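Local structure of PrgX (2AWI) at residues T105-F110 against C153-N158. The protein is the receptor for the peptide sex pheromone cCF10 and probably acts as a DNA-binding repressor in the control of conjugation in Enterococcus faecalis. The protein carries 1 engineered substitution. Sequence-based numbering, arbitrary orientation.
Sequences TSLQYF and CEIVSN. Engineered in segment 153-158: Cys153 (natural residue Tyr).
In the all-helical, TPR-like regulatory region of PrgX, Ile155 of helix 150-159 reaches into the first turn of helix 107-122, where Leu107 and Phe110 receive it. With CG1 anti to its carbonyl carbon (chi1 -79°) and the chain then extended (chi2 175°), Ile155 sends CD1 foremost between the two residues. Ile155 CD1 lies 3.8 Å from Leu107 CD2 and 3.5 Å from Leu107 O, so the methyl meets both the leucine branch and its backbone carbonyl. On the other partner, Ile155 CD1 is also 3.7 Å from Phe110 CD2, at the ring edge, and Ile155 CG2 lies in the ring plane, 3.9 Å from Phe110 CE2. The isoleucine therefore borders the edge of the phenyl instead of covering a face, and no hydrogen bond links the segments. Ser106 N-caps the receiving helix, its OG accepting a weak but straight bond from Tyr109 N (3.3 Å). Beside this apolar contact, Ser111 OG hydrogen-bonds to Glu154 OE2 and Asn158 OD1, and Lys79 forms a salt bridge with Glu154. Helix 128-142 packs against both Phe110 and Ile155, helix 74-87 against Gln108 and Tyr109, and Leu15 of the second subunit against Leu107.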
loop_
_atom_site.group_PDB
_atom_site.type_symbol
_atom_site.label_atom_id
_atom_site.label_comp_id
_atom_site.label_asym_id
_atom_site.label_seq_id
_atom_site.Cartn_x
_atom_site.Cartn_y
_atom_site.Cartn_z
ATOM N N THR A 105 39.712 -28.949 23.602
ATOM C CA THR A 105 40.497 -28.284 24.638
ATOM C C THR A 105 39.576 -27.412 25.488
ATOM O O THR A 105 39.708 -27.347 26.713
ATOM C CB THR A 105 41.582 -27.381 24.011
ATOM O OG1 THR A 105 42.420 -28.167 23.154
ATOM C CG2 THR A 105 42.435 -26.731 25.095
ATOM N N SER A 106 38.645 -26.739 24.819
ATOM C CA SER A 106 37.690 -25.868 25.485
ATOM C C SER A 106 36.513 -25.620 24.556
ATOM O O SER A 106 36.592 -25.881 23.352
ATOM C CB SER A 106 38.346 -24.528 25.842
ATOM O OG SER A 106 38.616 -23.756 24.682
ATOM N N LEU A 107 35.423 -25.112 25.123
ATOM C CA LEU A 107 34.234 -24.816 24.349
ATOM C C LEU A 107 34.569 -23.812 23.251
ATOM O O LEU A 107 33.989 -23.855 22.170
ATOM C CB LEU A 107 33.140 -24.271 25.260
ATOM C CG LEU A 107 32.654 -25.267 26.316
ATOM C CD1 LEU A 107 31.669 -24.585 27.247
ATOM C CD2 LEU A 107 32.014 -26.474 25.637
ATOM N N GLN A 108 35.508 -22.911 23.519
ATOM C CA GLN A 108 35.895 -21.925 22.517
ATOM C C GLN A 108 36.504 -22.645 21.320
ATOM O O GLN A 108 36.041 -22.488 20.195
ATOM C CB GLN A 108 36.894 -20.925 23.106
ATOM C CG GLN A 108 36.269 -19.969 24.109
ATOM C CD GLN A 108 35.330 -18.968 23.450
ATOM O OE1 GLN A 108 34.435 -18.420 24.094
ATOM N NE2 GLN A 108 35.543 -18.715 22.162
ATOM N N TYR A 109 37.538 -23.447 21.563
ATOM C CA TYR A 109 38.177 -24.194 20.482
ATOM C C TYR A 109 37.181 -25.070 19.733
ATOM O O TYR A 109 37.301 -25.261 18.523
ATOM C CB TYR A 109 39.325 -25.054 21.021
ATOM C CG TYR A 109 40.626 -24.291 21.142
ATOM C CD1 TYR A 109 41.292 -23.832 20.006
ATOM C CD2 TYR A 109 41.164 -23.983 22.391
ATOM C CE1 TYR A 109 42.462 -23.081 20.109
ATOM C CE2 TYR A 109 42.333 -23.233 22.507
ATOM C CZ TYR A 109 42.973 -22.783 21.363
ATOM O OH TYR A 109 44.113 -22.022 21.474
ATOM N N PHE A 110 36.190 -25.606 20.436
ATOM C CA PHE A 110 35.213 -26.420 19.734
ATOM C C PHE A 110 34.479 -25.514 18.761
ATOM O O PHE A 110 34.286 -25.864 17.598
ATOM C CB PHE A 110 34.208 -27.058 20.693
ATOM C CG PHE A 110 33.320 -28.073 20.032
ATOM C CD1 PHE A 110 33.875 -29.178 19.393
ATOM C CD2 PHE A 110 31.939 -27.910 20.019
ATOM C CE1 PHE A 110 33.066 -30.109 18.748
ATOM C CE2 PHE A 110 31.118 -28.837 19.375
ATOM C CZ PHE A 110 31.684 -29.938 18.739
ATOM N N CYS A 153 25.569 -21.531 23.574
ATOM C CA CYS A 153 24.583 -21.109 22.591
ATOM C C CYS A 153 25.266 -20.732 21.276
ATOM O O CYS A 153 24.651 -20.778 20.217
ATOM C CB CYS A 153 23.752 -19.949 23.136
ATOM S SG CYS A 153 22.538 -20.495 24.377
ATOM N N GLU A 154 26.545 -20.378 21.337
ATOM C CA GLU A 154 27.276 -20.040 20.122
ATOM C C GLU A 154 27.531 -21.366 19.406
ATOM O O GLU A 154 27.324 -21.487 18.199
ATOM C CB GLU A 154 28.605 -19.352 20.457
ATOM C CG GLU A 154 29.338 -18.794 19.246
ATOM C CD GLU A 154 30.677 -18.164 19.605
ATOM O OE1 GLU A 154 30.712 -17.290 20.508
ATOM O OE2 GLU A 154 31.698 -18.540 18.983
ATOM N N ILE A 155 27.978 -22.359 20.170
ATOM C CA ILE A 155 28.243 -23.692 19.631
ATOM C C ILE A 155 26.985 -24.252 18.961
ATOM O O ILE A 155 27.032 -24.741 17.834
ATOM C CB ILE A 155 28.705 -24.654 20.758
ATOM C CG1 ILE A 155 30.181 -24.390 21.078
ATOM C CG2 ILE A 155 28.461 -26.100 20.354
ATOM C CD1 ILE A 155 30.723 -25.178 22.256
ATOM N N VAL A 156 25.856 -24.167 19.653
ATOM C CA VAL A 156 24.605 -24.668 19.098
ATOM C C VAL A 156 24.288 -24.029 17.752
ATOM O O VAL A 156 23.808 -24.692 16.834
ATOM C CB VAL A 156 23.437 -24.418 20.062
ATOM C CG1 VAL A 156 22.173 -24.103 19.285
ATOM C CG2 VAL A 156 23.221 -25.658 20.915
ATOM N N SER A 157 24.545 -22.730 17.649
ATOM C CA SER A 157 24.297 -21.988 16.423
ATOM C C SER A 157 25.216 -22.491 15.314
ATOM O O SER A 157 24.798 -22.650 14.167
ATOM C CB SER A 157 24.544 -20.500 16.669
ATOM O OG SER A 157 24.343 -19.752 15.482
ATOM N N ASN A 158 26.474 -22.732 15.668
ATOM C CA ASN A 158 27.465 -23.226 14.718
ATOM C C ASN A 158 27.063 -24.617 14.213
ATOM O O ASN A 158 27.301 -24.954 13.053
ATOM C CB ASN A 158 28.843 -23.301 15.388
ATOM C CG ASN A 158 29.397 -21.931 15.767
ATOM O OD1 ASN A 158 30.286 -21.823 16.614
ATOM N ND2 ASN A 158 28.890 -20.885 15.129
#